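PDB 5IKJ: cryptic loci regulator 2 from Schizosaccharomyces pombe 972h-, which acts upstream of histone deacetylases to promote transcriptional silencing and is required for proper nucleosome positioning at heterochromatic loci. Local coordinates for residues A64-G69 against H189-I194; E246-D251 against I257-V262; Q289-Q294 against Y300-A305. One frame throughout, in Å; residues are numbered along the deposited sequence.

Contact 1 (A64-G69 against H189-I194); sequences AQHVFG and HLYWLI. With ZN (zinc ion), chain C.
H66 and Y191 both swing CG away from their backbone N, with chi1 of -158° and 177°, and that shared choice sends each ring out from its own helix into the gap between the two. There the imidazole and the phenol lie face to face, centroids 3.5 Å apart and planes only 8° from parallel, although the two side chains arrive at about a right angle to each other. H66 CE1 sits over the centre of the phenol ring, and Y191 CE1 over the centre of the imidazole. The shortest approach in the stack is H66 ND1 to Y191 CD1, at 3.1 Å. Rotation of the imidazole is further fixed from outside, because H66 NE2 hydrogen-bonds to E225 OE2; a carboxylate there would probably favour a positively charged H66.

Beside the stack, V67 reaches with CG2 toward I194, and the two side chains meet tip to tip. V67 CG2 to I194 CD1 is 3.2 Å, tighter than normal van der Waals contact, so its exact value is doubtful. The same CG2 lies obliquely against the phenol, 4.1 Å from Y191 CE1. No hydrogen bond crosses between the segments.

H189 opens the second segment and binds zinc through ND1 at 2.1 Å, with C204, C206 and C209 completing the site. Its NE2 is held by D21 OD2, and W192 CE3 lies over one face of its imidazole.

In the fold, the contact joins the C-terminal end of helix 50-67 to helix 183-195, whose L190, Y191 and I194 also pack on L63 of the first helix. L190 and I194 touch C17 of strand 14-17, and the chain of another protein reaches V67, F68 and I194.

Contact 2 (E246-D251 against I257-V262); sequences EVVWID and IPAIIV
The W249 indole lies against P258, which meets the six-membered ring obliquely, with P258 CG 3.6 Å from W249 CZ3. Beyond the hairpin, the ring of W312 stacks on the indole, H315 and H324 make edge-to-face contacts with it, and W249 NE1 hydrogen-bonds to H315 O, so the flat group is held in its rotation by several partners. V247 and I260 share the W249 and P258 face of the sheet.

On the face of V248, I250, I257 and A259 the contact is aliphatic. I250 carries CG1 anti to its carbonyl carbon (chi1 -72°), which lays that branch on A259, with I250 CG1 3.5 Å from A259 CB, a close fit. I250 and I257 also meet through their CB atoms, 3.9 Å apart. Farther along, V248 CG1 touches I261 CG1.

Five backbone hydrogen bonds tie the antiparallel strands. They include reciprocal pairs between V248 and A259 and between I250 and I257, the latter with I257 N to I250 O at 2.6 Å. At the far end E246 O receives I261 N, while the buried E246 carboxylate leaves the hairpin to accept a hydrogen bond from K388 N and form a salt bridge with R494. The N-to-C directions of the two short strand segments make 133°, so the antiparallel pair is markedly twisted away from 180°.

Strand 247-252 lies between 255-266 and 309-311 in a five-stranded antiparallel sheet; V248 and I250 touch I309, and strand 288-294 flanks 255-266 on its other side.

Contact 3 (Q289-Q294 against Y300-A305); sequences QYHCKQ and YYFDMA
Q289 and D303 meet with amide and carboxylate almost perpendicular, their planes 89° apart. Q289 NE2 donates to D303 OD1 at 2.6 Å, approaching from above the carboxylate plane; the bond is short, and bent at the hydrogen. The other end of the amide, OE1, is held by N265 ND2. Replacing Q289 with an alanine would probably leave both D303 OD1 and N265 ND2 without this partner.

H291 uses its ring differently: CG lies beside the backbone N (chi1 -40°), which brings ND1 to the backbone of D303, where the chain turns a corner, and ND1 accepts D303 N at 3.2 Å. That bond is nearly straight, although D303 N is tilted from the ring plane; NE2 is fixed by N265 OD1. F302 CA lies at the edge of the same imidazole.

Elsewhere, Q294 and Y301 run side by side and point the same way, amide and ring 20° apart. K293 crosses Y300 obliquely, its CD at the ring edge, 3.9 Å from Y300 CD1, while Y300 OH goes to D531. C292 SG touches M304 CG at 4.1 Å, and the CB atoms of Y290 and M304 also meet.

Y290 and M304 exchange two backbone bonds, as do C292 and Y301, but the register slips by one between the pairs. D303, with left-handed backbone angles, and M304 together stand opposite the single residue Y290: a G1 beta bulge in an antiparallel hairpin.

How the contacts relate
Contacts 2 and 3 are two hairpins of one antiparallel sheet, their centres 8 Å apart. Strands 255-266 and 288-294 run next to each other, and probable hydrogen bonds join them: I260 N to K293 O at 3.0 Å and V262 N to H291 O at 3.1 Å. I257 CG2 also packs on Q294 CD, and M304 of contact 3 touches I250 of contact 2. Contact 1, where one of the two helices supplies the zinc ligand H189, stands apart on the opposite side of the chain's centre. Its centre is 38 Å from that of contact 2 and 35 Å from that of contact 3, with nearest atoms about 20 Å and 21 Å away, so neither hairpin touches it.

Contact 1 (A64-G69 against H189-I194)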
loop_
_atom_site.group_PDB
_atom_site.type_symbol
_atom_site.label_atom_id
_atom_site.label_comp_id
_atom_site.label_asym_id
_atom_site.label_seq_id
_atom_site.Cartn_x
_atom_site.Cartn_y
_atom_site.Cartn_z
ATOM N N ALA A 64 14.267 -5.812 -10.620
ATOM C CA ALA A 64 14.059 -6.653 -9.446
ATOM C C ALA A 64 13.520 -5.845 -8.275
ATOM O O ALA A 64 12.595 -6.282 -7.581
ATOM C CB ALA A 64 15.365 -7.346 -9.060
ATOM N N GLN A 65 14.090 -4.662 -8.032
ATOM C CA GLN A 65 13.604 -3.811 -6.955
ATOM C C GLN A 65 12.212 -3.267 -7.240
ATOM O O GLN A 65 11.529 -2.827 -6.312
ATOM C CB GLN A 65 14.582 -2.658 -6.720
ATOM C CG GLN A 65 15.944 -3.109 -6.211
ATOM C CD GLN A 65 16.979 -2.001 -6.238
ATOM O OE1 GLN A 65 16.688 -0.874 -6.638
ATOM N NE2 GLN A 65 18.196 -2.319 -5.812
ATOM N N HIS A 66 11.777 -3.294 -8.501
ATOM C CA HIS A 66 10.430 -2.847 -8.833
ATOM C C HIS A 66 9.426 -3.981 -8.670
ATOM O O HIS A 66 8.410 -3.829 -7.983
ATOM C CB HIS A 66 10.404 -2.307 -10.262
ATOM C CG HIS A 66 9.268 -1.374 -10.541
ATOM N ND1 HIS A 66 9.181 -0.643 -11.706
ATOM C CD2 HIS A 66 8.171 -1.054 -9.814
ATOM C CE1 HIS A 66 8.082 0.088 -11.685
ATOM N NE2 HIS A 66 7.451 -0.141 -10.547
ATOM N N VAL A 67 9.702 -5.133 -9.285
ATOM C CA VAL A 67 8.749 -6.239 -9.251
ATOM C C VAL A 67 8.631 -6.801 -7.842
ATOM O O VAL A 67 7.530 -7.121 -7.376
ATOM C CB VAL A 67 9.153 -7.335 -10.254
ATOM C CG1 VAL A 67 8.037 -8.365 -10.391
ATOM C CG2 VAL A 67 9.469 -6.732 -11.605
ATOM N N PHE A 68 9.757 -6.938 -7.144
ATOM C CA PHE A 68 9.776 -7.475 -5.792
ATOM C C PHE A 68 9.880 -6.384 -4.735
ATOM O O PHE A 68 10.297 -6.660 -3.605
ATOM C CB PHE A 68 10.925 -8.471 -5.643
ATOM C CG PHE A 68 10.880 -9.593 -6.640
ATOM C CD1 PHE A 68 9.815 -10.479 -6.654
ATOM C CD2 PHE A 68 11.899 -9.763 -7.562
ATOM C CE1 PHE A 68 9.767 -11.511 -7.569
ATOM C CE2 PHE A 68 11.856 -10.795 -8.480
ATOM C CZ PHE A 68 10.788 -11.671 -8.483
ATOM N N GLY A 69 9.506 -5.152 -5.077
ATOM C CA GLY A 69 9.537 -4.059 -4.128
ATOM C C GLY A 69 8.534 -2.975 -4.465
ATOM O O GLY A 69 7.367 -3.055 -4.072
ATOM N N HIS A 189 9.329 0.669 -19.966
ATOM C CA HIS A 189 8.844 -0.298 -20.944
ATOM C C HIS A 189 9.230 -1.717 -20.548
ATOM O O HIS A 189 8.424 -2.645 -20.685
ATOM C CB HIS A 189 9.388 0.037 -22.332
ATOM C CG HIS A 189 8.673 -0.667 -23.442
ATOM N ND1 HIS A 189 7.424 -0.287 -23.880
ATOM C CD2 HIS A 189 9.029 -1.731 -24.200
ATOM C CE1 HIS A 189 7.041 -1.083 -24.861
ATOM N NE2 HIS A 189 7.997 -1.969 -25.074
ATOM N N LEU A 190 10.458 -1.906 -20.060
ATOM C CA LEU A 190 10.862 -3.218 -19.567
ATOM C C LEU A 190 9.912 -3.709 -18.485
ATOM O O LEU A 190 9.502 -4.876 -18.487
ATOM C CB LEU A 190 12.292 -3.159 -19.026
ATOM C CG LEU A 190 12.832 -4.463 -18.429
ATOM C CD1 LEU A 190 12.898 -5.555 -19.484
ATOM C CD2 LEU A 190 14.196 -4.249 -17.790
ATOM N N TYR A 191 9.557 -2.832 -17.545
ATOM C CA TYR A 191 8.669 -3.217 -16.457
ATOM C C TYR A 191 7.279 -3.567 -16.976
ATOM O O TYR A 191 6.617 -4.462 -16.440
ATOM C CB TYR A 191 8.602 -2.085 -15.433
ATOM C CG TYR A 191 7.652 -2.329 -14.288
ATOM C CD1 TYR A 191 8.015 -3.136 -13.218
ATOM C CD2 TYR A 191 6.399 -1.735 -14.267
ATOM C CE1 TYR A 191 7.149 -3.354 -12.165
ATOM C CE2 TYR A 191 5.528 -1.946 -13.219
ATOM C CZ TYR A 191 5.908 -2.755 -12.171
ATOM O OH TYR A 191 5.040 -2.968 -11.125
ATOM N N TRP A 192 6.821 -2.872 -18.020
ATOM C CA TRP A 192 5.536 -3.202 -18.627
ATOM C C TRP A 192 5.580 -4.563 -19.311
ATOM O O TRP A 192 4.592 -5.304 -19.294
ATOM C CB TRP A 192 5.143 -2.114 -19.626
ATOM C CG TRP A 192 3.936 -2.447 -20.444
ATOM C CD1 TRP A 192 2.631 -2.321 -20.068
ATOM C CD2 TRP A 192 3.920 -2.950 -21.785
ATOM N NE1 TRP A 192 1.803 -2.721 -21.089
ATOM C CE2 TRP A 192 2.571 -3.112 -22.154
ATOM C CE3 TRP A 192 4.916 -3.284 -22.708
ATOM C CZ2 TRP A 192 2.190 -3.592 -23.407
ATOM C CZ3 TRP A 192 4.537 -3.761 -23.950
ATOM C CH2 TRP A 192 3.186 -3.910 -24.288
ATOM N N LEU A 193 6.719 -4.910 -19.917
ATOM C CA LEU A 193 6.823 -6.178 -20.630
ATOM C C LEU A 193 6.661 -7.362 -19.688
ATOM O O LEU A 193 6.071 -8.383 -20.060
ATOM C CB LEU A 193 8.163 -6.263 -21.361
ATOM C CG LEU A 193 8.270 -5.522 -22.695
ATOM C CD1 LEU A 193 9.707 -5.549 -23.193
ATOM C CD2 LEU A 193 7.334 -6.129 -23.733
ATOM N N ILE A 194 7.175 -7.251 -18.463
ATOM C CA ILE A 194 7.114 -8.366 -17.527
ATOM C C ILE A 194 5.895 -8.313 -16.612
ATOM O O ILE A 194 5.562 -9.330 -15.985
ATOM C CB ILE A 194 8.387 -8.437 -16.666
ATOM C CG1 ILE A 194 8.520 -7.194 -15.799
ATOM C CG2 ILE A 194 9.622 -8.610 -17.539
ATOM C CD1 ILE A 194 8.028 -7.379 -14.396
HETATM ZN ZN ZN C . 6.313 1.348 -23.161
#

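Contact 2 (E246-D251 against I257-V262)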
loop_
_atom_site.group_PDB
_atom_site.type_symbol
_atom_site.label_atom_id
_atom_site.label_comp_id
_atom_site.label_asym_id
_atom_site.label_seq_id
_atom_site.Cartn_x
_atom_site.Cartn_y
_atom_site.Cartn_z
ATOM N N GLU A 246 -5.766 9.657 10.014
ATOM C CA GLU A 246 -6.745 9.402 11.059
ATOM C C GLU A 246 -6.785 10.551 12.059
ATOM O O GLU A 246 -5.780 11.221 12.312
ATOM C CB GLU A 246 -6.431 8.102 11.798
ATOM C CG GLU A 246 -6.550 6.851 10.951
ATOM C CD GLU A 246 -6.585 5.588 11.789
ATOM O OE1 GLU A 246 -7.496 4.760 11.581
ATOM O OE2 GLU A 246 -5.705 5.425 12.662
ATOM N N VAL A 247 -7.967 10.768 12.627
ATOM C CA VAL A 247 -8.172 11.738 13.696
ATOM C C VAL A 247 -8.087 11.000 15.023
ATOM O O VAL A 247 -8.803 10.014 15.240
ATOM C CB VAL A 247 -9.526 12.453 13.536
ATOM C CG1 VAL A 247 -9.854 13.287 14.767
ATOM C CG2 VAL A 247 -9.511 13.329 12.289
ATOM N N VAL A 248 -7.213 11.471 15.911
ATOM C CA VAL A 248 -6.883 10.771 17.142
ATOM C C VAL A 248 -6.906 11.762 18.300
ATOM O O VAL A 248 -7.092 12.965 18.116
ATOM C CB VAL A 248 -5.511 10.067 17.057
ATOM C CG1 VAL A 248 -5.445 9.164 15.830
ATOM C CG2 VAL A 248 -4.376 11.090 17.029
ATOM N N TRP A 249 -6.715 11.234 19.507
ATOM C CA TRP A 249 -6.504 12.039 20.702
ATOM C C TRP A 249 -5.030 11.990 21.076
ATOM O O TRP A 249 -4.445 10.905 21.166
ATOM C CB TRP A 249 -7.347 11.538 21.875
ATOM C CG TRP A 249 -8.800 11.880 21.792
ATOM C CD1 TRP A 249 -9.838 11.011 21.632
ATOM C CD2 TRP A 249 -9.382 13.189 21.873
ATOM N NE1 TRP A 249 -11.030 11.694 21.607
ATOM C CE2 TRP A 249 -10.777 13.032 21.752
ATOM C CE3 TRP A 249 -8.859 14.475 22.035
ATOM C CZ2 TRP A 249 -11.655 14.113 21.787
ATOM C CZ3 TRP A 249 -9.733 15.548 22.068
ATOM C CH2 TRP A 249 -11.115 15.360 21.945
ATOM N N ILE A 250 -4.437 13.159 21.288
ATOM C CA ILE A 250 -3.063 13.272 21.759
ATOM C C ILE A 250 -3.082 13.582 23.247
ATOM O O ILE A 250 -3.912 14.366 23.722
ATOM C CB ILE A 250 -2.294 14.352 20.971
ATOM C CG1 ILE A 250 -2.009 13.883 19.543
ATOM C CG2 ILE A 250 -1.005 14.734 21.682
ATOM C CD1 ILE A 250 -1.256 12.573 19.456
ATOM N N ASP A 251 -2.164 12.965 23.986
ATOM C CA ASP A 251 -2.048 13.159 25.430
ATOM C C ASP A 251 -0.621 13.603 25.735
ATOM O O ASP A 251 0.295 12.778 25.802
ATOM C CB ASP A 251 -2.414 11.884 26.187
ATOM C CG ASP A 251 -2.360 12.067 27.692
ATOM O OD1 ASP A 251 -2.474 13.220 28.156
ATOM O OD2 ASP A 251 -2.207 11.057 28.410
ATOM N N ILE A 257 -5.365 16.461 23.295
ATOM C CA ILE A 257 -5.259 17.368 22.157
ATOM C C ILE A 257 -5.838 16.659 20.930
ATOM O O ILE A 257 -5.387 15.556 20.598
ATOM C CB ILE A 257 -3.802 17.793 21.913
ATOM C CG1 ILE A 257 -3.294 18.633 23.088
ATOM C CG2 ILE A 257 -3.671 18.564 20.604
ATOM C CD1 ILE A 257 -1.800 18.874 23.072
ATOM N N PRO A 258 -6.816 17.244 20.235
ATOM C CA PRO A 258 -7.281 16.632 18.980
ATOM C C PRO A 258 -6.240 16.823 17.887
ATOM O O PRO A 258 -5.707 17.920 17.707
ATOM C CB PRO A 258 -8.580 17.389 18.663
ATOM C CG PRO A 258 -8.856 18.269 19.852
ATOM C CD PRO A 258 -7.549 18.484 20.532
ATOM N N ALA A 259 -5.955 15.752 17.151
ATOM C CA ALA A 259 -4.880 15.781 16.172
ATOM C C ALA A 259 -5.228 14.870 15.006
ATOM O O ALA A 259 -6.142 14.044 15.081
ATOM C CB ALA A 259 -3.548 15.359 16.800
ATOM N N ILE A 260 -4.479 15.035 13.917
ATOM C CA ILE A 260 -4.582 14.175 12.747
ATOM C C ILE A 260 -3.188 13.666 12.416
ATOM O O ILE A 260 -2.222 14.438 12.414
ATOM C CB ILE A 260 -5.195 14.908 11.537
ATOM C CG1 ILE A 260 -5.358 13.940 10.361
ATOM C CG2 ILE A 260 -4.333 16.098 11.127
ATOM C CD1 ILE A 260 -6.415 14.365 9.368
ATOM N N ILE A 261 -3.080 12.367 12.150
ATOM C CA ILE A 261 -1.803 11.797 11.741
ATOM C C ILE A 261 -1.466 12.324 10.349
ATOM O O ILE A 261 -2.209 12.101 9.391
ATOM C CB ILE A 261 -1.854 10.263 11.755
ATOM C CG1 ILE A 261 -2.373 9.736 13.099
ATOM C CG2 ILE A 261 -0.472 9.675 11.445
ATOM C CD1 ILE A 261 -1.434 9.948 14.280
ATOM N N VAL A 262 -0.357 13.054 10.243
ATOM C CA VAL A 262 0.134 13.551 8.962
ATOM C C VAL A 262 1.232 12.667 8.376
ATOM O O VAL A 262 1.325 12.526 7.158
ATOM C CB VAL A 262 0.628 15.001 9.126
ATOM C CG1 VAL A 262 1.119 15.545 7.790
ATOM C CG2 VAL A 262 -0.472 15.875 9.705
#

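Contact 3 (Q289-Q294 against Y300-A305)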
loop_
_atom_site.group_PDB
_atom_site.type_symbol
_atom_site.label_atom_id
_atom_site.label_comp_id
_atom_site.label_asym_id
_atom_site.label_seq_id
_atom_site.Cartn_x
_atom_site.Cartn_y
_atom_site.Cartn_z
ATOM N N GLN A 289 7.212 6.300 14.900
ATOM C CA GLN A 289 7.039 7.652 15.406
ATOM C C GLN A 289 5.895 8.288 14.634
ATOM O O GLN A 289 5.808 8.144 13.412
ATOM C CB GLN A 289 8.297 8.507 15.226
ATOM C CG GLN A 289 9.607 7.877 15.650
ATOM C CD GLN A 289 10.768 8.849 15.512
ATOM O OE1 GLN A 289 11.661 8.659 14.685
ATOM N NE2 GLN A 289 10.753 9.905 16.319
ATOM N N TYR A 290 5.015 8.985 15.343
ATOM C CA TYR A 290 3.910 9.690 14.715
ATOM C C TYR A 290 4.154 11.191 14.779
ATOM O O TYR A 290 4.651 11.710 15.784
ATOM C CB TYR A 290 2.577 9.342 15.381
ATOM C CG TYR A 290 2.256 7.866 15.340
ATOM C CD1 TYR A 290 1.827 7.261 14.165
ATOM C CD2 TYR A 290 2.384 7.078 16.475
ATOM C CE1 TYR A 290 1.535 5.910 14.125
ATOM C CE2 TYR A 290 2.094 5.729 16.445
ATOM C CZ TYR A 290 1.670 5.149 15.268
ATOM O OH TYR A 290 1.382 3.806 15.237
ATOM N N HIS A 291 3.810 11.878 13.693
ATOM C CA HIS A 291 3.955 13.323 13.585
ATOM C C HIS A 291 2.601 13.889 13.198
ATOM O O HIS A 291 2.067 13.555 12.135
ATOM C CB HIS A 291 5.025 13.688 12.557
ATOM C CG HIS A 291 6.221 12.791 12.605
ATOM N ND1 HIS A 291 7.205 12.912 13.563
ATOM C CD2 HIS A 291 6.582 11.746 11.824
ATOM C CE1 HIS A 291 8.125 11.987 13.364
ATOM N NE2 HIS A 291 7.772 11.266 12.315
ATOM N N CYS A 292 2.045 14.733 14.057
ATOM C CA CYS A 292 0.639 15.082 13.989
ATOM C C CYS A 292 0.452 16.574 13.751
ATOM O O CYS A 292 1.397 17.368 13.792
ATOM C CB CYS A 292 -0.078 14.664 15.276
ATOM S SG CYS A 292 0.254 12.960 15.755
ATOM N N LYS A 293 -0.803 16.933 13.491
ATOM C CA LYS A 293 -1.232 18.312 13.303
ATOM C C LYS A 293 -2.471 18.521 14.156
ATOM O O LYS A 293 -3.493 17.866 13.931
ATOM C CB LYS A 293 -1.533 18.595 11.825
ATOM C CG LYS A 293 -2.346 19.862 11.547
ATOM C CD LYS A 293 -1.582 21.125 11.911
ATOM C CE LYS A 293 -2.306 22.368 11.410
ATOM N NZ LYS A 293 -3.717 22.432 11.884
ATOM N N GLN A 294 -2.381 19.413 15.138
ATOM C CA GLN A 294 -3.541 19.694 15.970
ATOM C C GLN A 294 -4.670 20.250 15.112
ATOM O O GLN A 294 -4.444 20.997 14.155
ATOM C CB GLN A 294 -3.187 20.680 17.084
ATOM C CG GLN A 294 -4.320 20.901 18.076
ATOM C CD GLN A 294 -3.890 21.697 19.294
ATOM O OE1 GLN A 294 -2.698 21.878 19.544
ATOM N NE2 GLN A 294 -4.863 22.174 20.062
ATOM N N TYR A 300 2.125 21.965 15.327
ATOM C CA TYR A 300 2.645 20.655 14.976
ATOM C C TYR A 300 3.127 19.956 16.240
ATOM O O TYR A 300 3.579 20.600 17.192
ATOM C CB TYR A 300 3.803 20.764 13.979
ATOM C CG TYR A 300 3.531 21.587 12.735
ATOM C CD1 TYR A 300 2.238 21.944 12.367
ATOM C CD2 TYR A 300 4.579 22.000 11.922
ATOM C CE1 TYR A 300 2.002 22.694 11.226
ATOM C CE2 TYR A 300 4.352 22.746 10.782
ATOM C CZ TYR A 300 3.063 23.090 10.438
ATOM O OH TYR A 300 2.837 23.834 9.302
ATOM N N TYR A 301 3.031 18.626 16.247
ATOM C CA TYR A 301 3.548 17.821 17.355
ATOM C C TYR A 301 4.269 16.621 16.749
ATOM O O TYR A 301 3.631 15.684 16.262
ATOM C CB TYR A 301 2.436 17.394 18.307
ATOM C CG TYR A 301 1.975 18.503 19.228
ATOM C CD1 TYR A 301 2.848 19.075 20.146
ATOM C CD2 TYR A 301 0.669 18.974 19.184
ATOM C CE1 TYR A 301 2.438 20.087 20.990
ATOM C CE2 TYR A 301 0.249 19.987 20.027
ATOM C CZ TYR A 301 1.137 20.538 20.927
ATOM O OH TYR A 301 0.726 21.546 21.769
ATOM N N PHE A 302 5.596 16.660 16.781
ATOM C CA PHE A 302 6.420 15.625 16.182
ATOM C C PHE A 302 6.834 14.590 17.223
ATOM O O PHE A 302 6.773 14.823 18.432
ATOM C CB PHE A 302 7.663 16.239 15.539
ATOM C CG PHE A 302 7.362 17.316 14.538
ATOM C CD1 PHE A 302 7.116 18.615 14.951
ATOM C CD2 PHE A 302 7.331 17.031 13.183
ATOM C CE1 PHE A 302 6.842 19.609 14.033
ATOM C CE2 PHE A 302 7.056 18.022 12.259
ATOM C CZ PHE A 302 6.811 19.312 12.685
ATOM N N ASP A 303 7.264 13.429 16.729
ATOM C CA ASP A 303 7.829 12.370 17.563
ATOM C C ASP A 303 6.852 11.958 18.666
ATOM O O ASP A 303 7.160 12.001 19.859
ATOM C CB ASP A 303 9.174 12.810 18.153
ATOM C CG ASP A 303 9.826 11.728 18.992
ATOM O OD1 ASP A 303 9.686 10.536 18.645
ATOM O OD2 ASP A 303 10.475 12.070 20.002
ATOM N N MET A 304 5.656 11.559 18.244
ATOM C CA MET A 304 4.658 11.028 19.160
ATOM C C MET A 304 4.731 9.508 19.185
ATOM O O MET A 304 4.975 8.868 18.157
ATOM C CB MET A 304 3.254 11.475 18.753
ATOM C CG MET A 304 3.054 12.981 18.748
ATOM S SD MET A 304 3.483 13.755 20.320
ATOM C CE MET A 304 2.270 13.018 21.405
ATOM N N ALA A 305 4.525 8.937 20.366
ATOM C CA ALA A 305 4.484 7.494 20.541
ATOM C C ALA A 305 3.040 7.036 20.695
ATOM O O ALA A 305 2.191 7.764 21.218
ATOM C CB ALA A 305 5.300 7.066 21.762
#